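Local coordinates for acyl-CoA-binding domain-containing protein 1 (Oryza sativa Japonica Group, PDB 5H3G) that binds medium- and long-chain acyl-CoA esters with high affinity and may play a role in phospholipid biosynthesis, at residues K29-L32 with Y33-K37. Sequence-based numbering, arbitrary orientation.
Sequences KLIL and YGLYK
Tyr36 N donates to Leu32 O at 2.8 Å, the shortest of four successive i to i+4 backbone bonds. Tyr33 N bonds to Lys29 O, Gly34 N to Leu30 O, and Leu35 N to Ile31 O at 3.2 Å. The last is the longest of the four but also the straightest, with an N-H...O angle of 168°. Between residues 29-32 and 33-37 one pair of side chains meets: Ile31 CG2 lies 4.3 Å from Leu35 CD1, a loose apolar contact one turn on. The CB atoms of Tyr33 and Tyr36 lie near carbonyl oxygens one turn back, Tyr33 CB 3.4 Å from Lys29 O and Tyr36 CB 3.3 Å from Leu32 O. This is regular alpha-helix within helix 26-41 of the four-helix acyl-CoA-binding domain. Residues 33-37 probably contribute to the acyl-CoA site, as in related proteins. With chi1 at 172°, the Tyr33 ring swings opposite the backbone N and leans on along the helix, away from residues 29-32 and toward Lys37. Lys37 CG then lies 3.5 Å above one ring face, offset toward the rim. Tyr33 also touches Lys59 of helix 57-64, another probable ligand-binding residue. Ile31, Leu32 and Leu35 instead meet helix 71-92, through Lys81, Val82 and Asp77.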
# COMPACT_ATOMS: atom_id res chain seq x y z
N LYS A 29 -6.85 -0.32 -3.58
CA LYS A 29 -5.75 -1.20 -3.96
C LYS A 29 -4.53 -0.39 -4.37
O LYS A 29 -3.39 -0.74 -4.04
CB LYS A 29 -6.17 -2.14 -5.09
CG LYS A 29 -7.20 -3.17 -4.64
CD LYS A 29 -7.35 -4.28 -5.68
CE LYS A 29 -8.49 -5.21 -5.30
NZ LYS A 29 -8.69 -6.33 -6.27
N LEU A 30 -4.75 0.73 -5.07
CA LEU A 30 -3.63 1.56 -5.51
C LEU A 30 -2.95 2.24 -4.33
O LEU A 30 -1.71 2.35 -4.30
CB LEU A 30 -4.11 2.60 -6.53
CG LEU A 30 -4.42 2.08 -7.93
CD1 LEU A 30 -5.20 3.12 -8.72
CD2 LEU A 30 -3.10 1.72 -8.64
N ILE A 31 -3.73 2.72 -3.36
CA ILE A 31 -3.15 3.33 -2.17
C ILE A 31 -2.28 2.32 -1.43
O ILE A 31 -1.15 2.64 -1.03
CB ILE A 31 -4.26 3.89 -1.27
CG1 ILE A 31 -4.85 5.15 -1.90
CG2 ILE A 31 -3.73 4.18 0.13
CD1 ILE A 31 -6.20 5.53 -1.35
N LEU A 32 -2.77 1.09 -1.27
CA LEU A 32 -1.98 0.07 -0.60
C LEU A 32 -0.73 -0.27 -1.40
O LEU A 32 0.35 -0.46 -0.82
CB LEU A 32 -2.81 -1.20 -0.37
CG LEU A 32 -3.99 -1.07 0.60
CD1 LEU A 32 -4.58 -2.43 0.91
CD2 LEU A 32 -3.52 -0.36 1.86
N TYR A 33 -0.86 -0.37 -2.72
CA TYR A 33 0.29 -0.67 -3.55
C TYR A 33 1.39 0.36 -3.34
O TYR A 33 2.55 0.01 -3.08
CB TYR A 33 -0.12 -0.74 -5.04
CG TYR A 33 1.07 -0.86 -5.98
CD1 TYR A 33 1.62 -2.11 -6.30
CD2 TYR A 33 1.67 0.27 -6.54
CE1 TYR A 33 2.72 -2.21 -7.15
CE2 TYR A 33 2.77 0.18 -7.37
CZ TYR A 33 3.29 -1.06 -7.68
OH TYR A 33 4.38 -1.13 -8.53
N GLY A 34 1.05 1.64 -3.42
CA GLY A 34 2.08 2.66 -3.31
C GLY A 34 2.81 2.61 -1.98
O GLY A 34 4.04 2.72 -1.92
N LEU A 35 2.05 2.46 -0.89
CA LEU A 35 2.67 2.40 0.43
C LEU A 35 3.48 1.13 0.60
O LEU A 35 4.53 1.14 1.25
CB LEU A 35 1.61 2.51 1.52
CG LEU A 35 1.00 3.90 1.65
CD1 LEU A 35 -0.24 3.80 2.53
CD2 LEU A 35 2.05 4.78 2.26
N TYR A 36 3.02 0.01 0.04
CA TYR A 36 3.78 -1.22 0.16
C TYR A 36 5.12 -1.10 -0.55
O TYR A 36 6.16 -1.50 -0.01
CB TYR A 36 2.99 -2.40 -0.40
CG TYR A 36 3.66 -3.73 -0.15
CD1 TYR A 36 3.47 -4.40 1.04
CD2 TYR A 36 4.51 -4.29 -1.10
CE1 TYR A 36 4.08 -5.63 1.28
CE2 TYR A 36 5.14 -5.50 -0.87
CZ TYR A 36 4.92 -6.17 0.33
OH TYR A 36 5.53 -7.38 0.56
N LYS A 37 5.11 -0.58 -1.78
CA LYS A 37 6.37 -0.30 -2.47
C LYS A 37 7.26 0.61 -1.64
O LYS A 37 8.45 0.31 -1.43
CB LYS A 37 6.08 0.34 -3.83
CG LYS A 37 5.31 -0.57 -4.80
CD LYS A 37 6.08 -1.85 -5.07
CE LYS A 37 7.47 -1.62 -5.65
NZ LYS A 37 8.00 -2.90 -6.22